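Local coordinates for magnesium transporter, putative (Shewanella oneidensis MR-1, PDB 3KXR), which probably moves magnesium or related cations across the membrane as an SLC41A-type transporter, of which this chain is a cytosolic piece holding part of the MgtE N domain and the CBS pair, at residues A[111-114]-A[115-118]; A[132-135]-A[136-139]. One frame throughout, in Å; residues are numbered along the deposited sequence.

Contact 1 of 2, residues A[111-114]-A[115-118]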
ATOM      1  N   LYS A 111      14.769  15.082  33.941  1.00 47.33           N
ATOM      2  CA  LYS A 111      15.085  15.979  35.056  1.00 48.15           C
ATOM      3  C   LYS A 111      14.466  17.352  34.941  1.00 47.37           C
ATOM      4  O   LYS A 111      14.639  18.150  35.836  1.00 47.69           O
ATOM      5  CB  LYS A 111      16.614  16.150  35.220  1.00 48.92           C
ATOM      6  CG  LYS A 111      17.323  14.847  35.577  1.00 51.83           C
ATOM      7  CD  LYS A 111      18.773  15.033  36.008  1.00 56.13           C
ATOM      8  CE  LYS A 111      19.141  13.981  37.060  1.00 58.62           C
ATOM      9  NZ  LYS A 111      20.586  14.016  37.396  1.00 61.50           N
ATOM     10  N   HIS A 112      13.758  17.648  33.860  1.00 46.83           N
ATOM     11  CA  HIS A 112      13.171  18.970  33.707  1.00 46.54           C
ATOM     12  C   HIS A 112      11.681  18.949  33.968  1.00 46.07           C
ATOM     13  O   HIS A 112      11.089  17.899  34.176  1.00 45.76           O
ATOM     14  CB  HIS A 112      13.503  19.534  32.327  1.00 47.06           C
ATOM     15  CG  HIS A 112      14.907  20.035  32.220  1.00 48.47           C
ATOM     16  ND1 HIS A 112      15.945  19.255  31.758  1.00 50.28           N
ATOM     17  CD2 HIS A 112      15.452  21.227  32.558  1.00 49.43           C
ATOM     18  CE1 HIS A 112      17.066  19.950  31.794  1.00 50.19           C
ATOM     19  NE2 HIS A 112      16.795  21.147  32.284  1.00 50.03           N
ATOM     20  N   GLU A 113      11.082  20.129  34.008  1.00 45.94           N
ATOM     21  CA  GLU A 113       9.663  20.239  34.270  1.00 46.18           C
ATOM     22  C   GLU A 113       8.906  20.000  32.980  1.00 44.95           C
ATOM     23  O   GLU A 113       9.367  20.402  31.923  1.00 44.71           O
ATOM     24  CB  GLU A 113       9.348  21.610  34.882  1.00 47.28           C
ATOM     25  CG  GLU A 113      10.042  21.862  36.258  1.00 50.58           C
ATOM     26  CD  GLU A 113       9.657  20.788  37.308  1.00 57.00           C
ATOM     27  OE1 GLU A 113       8.426  20.563  37.532  1.00 57.85           O
ATOM     28  OE2 GLU A 113      10.588  20.143  37.877  1.00 59.70           O
ATOM     29  N   PRO A 114       7.750  19.335  33.047  1.00 44.06           N
ATOM     30  CA  PRO A 114       7.060  18.944  31.813  1.00 43.44           C
ATOM     31  C   PRO A 114       6.560  20.082  30.959  1.00 42.65           C
ATOM     32  O   PRO A 114       6.312  19.893  29.785  1.00 43.52           O
ATOM     33  CB  PRO A 114       5.847  18.158  32.310  1.00 43.55           C
ATOM     34  CG  PRO A 114       6.202  17.721  33.693  1.00 44.31           C
ATOM     35  CD  PRO A 114       7.027  18.865  34.240  1.00 45.01           C
ATOM     36  N   HIS A 115       6.354  21.239  31.542  1.00 41.82           N
ATOM     37  CA  HIS A 115       5.843  22.378  30.797  1.00 41.67           C
ATOM     38  C   HIS A 115       6.926  23.080  29.943  1.00 40.76           C
ATOM     39  O   HIS A 115       6.593  23.967  29.162  1.00 40.28           O
ATOM     40  CB  HIS A 115       5.212  23.395  31.760  1.00 41.95           C
ATOM     41  CG  HIS A 115       6.180  23.953  32.760  1.00 44.56           C
ATOM     42  ND1 HIS A 115       7.082  24.949  32.450  1.00 45.66           N
ATOM     43  CD2 HIS A 115       6.426  23.610  34.050  1.00 46.88           C
ATOM     44  CE1 HIS A 115       7.832  25.211  33.507  1.00 45.88           C
ATOM     45  NE2 HIS A 115       7.455  24.413  34.490  1.00 47.45           N
ATOM     46  N   GLU A 116       8.197  22.699  30.110  1.00 39.92           N
ATOM     47  CA  GLU A 116       9.326  23.398  29.479  1.00 39.62           C
ATOM     48  C   GLU A 116       9.480  23.072  28.006  1.00 39.01           C
ATOM     49  O   GLU A 116       9.462  21.907  27.626  1.00 39.24           O
ATOM     50  CB  GLU A 116      10.647  23.053  30.159  1.00 39.69           C
ATOM     51  CG  GLU A 116      10.714  23.475  31.625  1.00 43.08           C
ATOM     52  CD  GLU A 116      12.110  23.316  32.261  1.00 45.38           C
ATOM     53  OE1 GLU A 116      13.071  23.884  31.704  1.00 43.08           O
ATOM     54  OE2 GLU A 116      12.213  22.664  33.340  1.00 48.11           O
ATOM     55  N   PRO A 117       9.649  24.098  27.163  1.00 38.48           N
ATOM     56  CA  PRO A 117       9.845  23.807  25.753  1.00 38.48           C
ATOM     57  C   PRO A 117      11.182  23.099  25.476  1.00 38.18           C
ATOM     58  O   PRO A 117      12.230  23.442  26.037  1.00 37.91           O
ATOM     59  CB  PRO A 117       9.807  25.172  25.098  1.00 38.41           C
ATOM     60  CG  PRO A 117       9.167  26.076  26.133  1.00 38.87           C
ATOM     61  CD  PRO A 117       9.624  25.540  27.423  1.00 38.38           C
ATOM     62  N   LEU A 118      11.116  22.094  24.623  1.00 36.88           N
ATOM     63  CA  LEU A 118      12.289  21.346  24.281  1.00 36.08           C
ATOM     64  C   LEU A 118      13.304  22.241  23.601  1.00 36.22           C
ATOM     65  O   LEU A 118      14.518  22.063  23.779  1.00 35.99           O
ATOM     66  CB  LEU A 118      11.900  20.201  23.354  1.00 35.88           C
ATOM     67  CG  LEU A 118      11.023  19.177  24.040  1.00 35.27           C
ATOM     68  CD1 LEU A 118      10.547  18.158  23.024  1.00 33.92           C
ATOM     69  CD2 LEU A 118      11.836  18.578  25.215  1.00 31.71           C
TER
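His112 meets the carboxylate of Glu116 along the edge of its ring: Glu116 OE2 lies near the imidazole plane, with His112 CD2 3.6 Å from Glu116 OE2. Ring and carboxylate planes stand 79° apart, so the two flat groups cross almost perpendicularly and do not stack. The ring's own polar anchor points elsewhere, with ND1 bonded to the carbonyl of Asp108 in the last turn of helix 106-109. At Glu113 the backbone takes over. Glu113 N donates to Glu116 OE2 over 2.9 Å, a nearly straight bond (165° at the hydrogen) that reaches the oxygen on its anti side, tilted out of the carboxylate plane. In return Glu116 N donates to Glu113 O at 3.2 Å, from above the carbonyl plane. These two bonds pair a type I beta turn, Glu113 to Glu116, with a side-chain to main-chain hydrogen bond from its last residue back to the amide of its first, in the loop between helix 106-109 and strand 129-130. CG beside its own N and a chain extended beyond it (chi2 -172°) carry the Glu116 carboxylate back past Glu113 O, which lies 3.4 Å from Glu116 CG. The Glu113 side chain bends at chi2 and its carboxylate leads away, leaving its CB to meet the imidazole of His115, with Glu113 CB 3.4 Å from His115 NE2. Pro114 occupies the second position of the turn, where its ring restricts phi; its carbonyl accepts from Thr72 OG1 just before helix 73-82.

Contact 2 of 2, residues A[132-135]-A[136-139]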
ATOM      1  N   ASN A 132      26.251  12.857   3.197  1.00 39.28           N
ATOM      2  CA  ASN A 132      27.404  12.551   2.350  1.00 39.04           C
ATOM      3  C   ASN A 132      28.631  12.108   3.137  1.00 38.55           C
ATOM      4  O   ASN A 132      29.621  11.783   2.539  1.00 38.07           O
ATOM      5  CB  ASN A 132      27.753  13.750   1.462  1.00 38.87           C
ATOM      6  CG  ASN A 132      28.268  14.918   2.252  1.00 39.41           C
ATOM      7  OD1 ASN A 132      28.174  14.953   3.466  1.00 44.30           O
ATOM      8  ND2 ASN A 132      28.822  15.873   1.571  1.00 41.29           N
ATOM      9  N   THR A 133      28.582  12.083   4.470  1.00 38.58           N
ATOM     10  CA  THR A 133      29.724  11.559   5.250  1.00 38.01           C
ATOM     11  C   THR A 133      30.037  10.118   4.823  1.00 37.82           C
ATOM     12  O   THR A 133      29.107   9.345   4.504  1.00 37.27           O
ATOM     13  CB  THR A 133      29.409  11.593   6.739  1.00 37.97           C
ATOM     14  OG1 THR A 133      29.086  12.937   7.098  1.00 40.15           O
ATOM     15  CG2 THR A 133      30.569  11.084   7.573  1.00 36.39           C
ATOM     16  N   THR A 134      31.329   9.765   4.781  1.00 37.27           N
ATOM     17  CA  THR A 134      31.730   8.413   4.371  1.00 37.08           C
ATOM     18  C   THR A 134      31.312   7.431   5.437  1.00 37.62           C
ATOM     19  O   THR A 134      31.148   7.805   6.606  1.00 37.49           O
ATOM     20  CB  THR A 134      33.252   8.240   4.143  1.00 36.77           C
ATOM     21  OG1 THR A 134      33.940   8.452   5.372  1.00 35.92           O
ATOM     22  CG2 THR A 134      33.797   9.188   3.087  1.00 34.93           C
ATOM     23  N   LEU A 135      31.184   6.171   5.052  1.00 38.17           N
ATOM     24  CA  LEU A 135      30.668   5.174   5.969  1.00 39.10           C
ATOM     25  C   LEU A 135      31.553   5.018   7.184  1.00 40.31           C
ATOM     26  O   LEU A 135      31.074   4.948   8.313  1.00 41.33           O
ATOM     27  CB  LEU A 135      30.503   3.829   5.283  1.00 39.16           C
ATOM     28  CG  LEU A 135      29.673   3.784   3.999  1.00 39.03           C
ATOM     29  CD1 LEU A 135      29.476   2.337   3.608  1.00 35.52           C
ATOM     30  CD2 LEU A 135      28.332   4.542   4.167  1.00 38.19           C
ATOM     31  N   LEU A 136      32.851   4.972   6.962  1.00 41.58           N
ATOM     32  CA  LEU A 136      33.800   4.802   8.058  1.00 42.64           C
ATOM     33  C   LEU A 136      33.920   6.054   8.934  1.00 42.18           C
ATOM     34  O   LEU A 136      34.126   5.926  10.130  1.00 42.71           O
ATOM     35  CB  LEU A 136      35.160   4.387   7.508  1.00 43.28           C
ATOM     36  CG  LEU A 136      36.233   3.822   8.445  1.00 46.29           C
ATOM     37  CD1 LEU A 136      37.329   3.130   7.598  1.00 47.62           C
ATOM     38  CD2 LEU A 136      36.913   4.889   9.374  1.00 49.77           C
ATOM     39  N   ASP A 137      33.788   7.247   8.367  1.00 41.64           N
ATOM     40  CA  ASP A 137      33.747   8.435   9.200  1.00 41.59           C
ATOM     41  C   ASP A 137      32.475   8.445  10.038  1.00 41.74           C
ATOM     42  O   ASP A 137      32.493   8.874  11.173  1.00 41.70           O
ATOM     43  CB  ASP A 137      33.828   9.714   8.384  1.00 41.52           C
ATOM     44  CG  ASP A 137      35.207   9.963   7.812  1.00 42.54           C
ATOM     45  OD1 ASP A 137      36.167   9.224   8.151  1.00 44.54           O
ATOM     46  OD2 ASP A 137      35.323  10.906   6.989  1.00 42.54           O
ATOM     47  N   ALA A 138      31.370   7.969   9.485  1.00 42.37           N
ATOM     48  CA  ALA A 138      30.129   7.840  10.245  1.00 42.20           C
ATOM     49  C   ALA A 138      30.296   6.879  11.396  1.00 42.55           C
ATOM     50  O   ALA A 138      29.942   7.192  12.521  1.00 43.53           O
ATOM     51  CB  ALA A 138      29.017   7.358   9.366  1.00 42.05           C
ATOM     52  N   ALA A 139      30.817   5.701  11.114  1.00 43.08           N
ATOM     53  CA  ALA A 139      31.004   4.684  12.142  1.00 43.35           C
ATOM     54  C   ALA A 139      31.928   5.199  13.250  1.00 43.95           C
ATOM     55  O   ALA A 139      31.642   5.017  14.435  1.00 43.83           O
ATOM     56  CB  ALA A 139      31.563   3.374  11.517  1.00 42.99           C
TER
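Thr133 lays its methyl against the first turn of the helix, with Thr133 CG2 3.6 Å from Asp137 CB and 3.7 Å from Ala138 N. The methyl points there because it stands opposite the backbone N about CA-CB, while OG1, beside that N, bonds to the carbonyl of Thr130. Thr134 is the N-cap. Its OG1 accepts from Asp137 N at 3.2 Å, with 153° at the hydrogen, and a chi1 of 64° holds the hydroxyl between its own N and carbonyl carbon, facing the helix start. The Asp137 carboxylate lies close by, Thr134 OG1 being 3.1 Å from Asp137 CG, and its negative charge near the helix N-terminus would probably be favoured by the helix dipole. Regular i to i+4 bonding begins at once: Ala138 N donates to Thr134 O and Ala139 N to Leu135 O, each at 2.9 Å. The former bond runs nearly in line with the carbonyl. Helix 135-143 thus follows the short loop from strand 129-130 in the second CBS motif; Leu135 rests on Leu171 and Ala139 on Ala168 and Val172 of helix 165-176, while Ala138 touches Ile56 in the loop after helix 39-50.

Contact 1 closes before contact 2 opens along the chain, and the two do not touch: their centres are 34 Å apart and their nearest atoms about 24 Å. From the end of contact 1 the chain passes Ser120 and reaches strand 129-130 of the second three-stranded sheet. In both, a side-chain oxygen accepts from a main-chain N-H three residues away, but in opposite directions: backward along the chain in 111-118, where it ends a surface turn, and forward in 132-139, where it opens a partly buried helix. Their neighbours differ likewise, helix 73-82 for contact 1 and helix 165-176 for contact 2. No other chain of the assembly touches either contact.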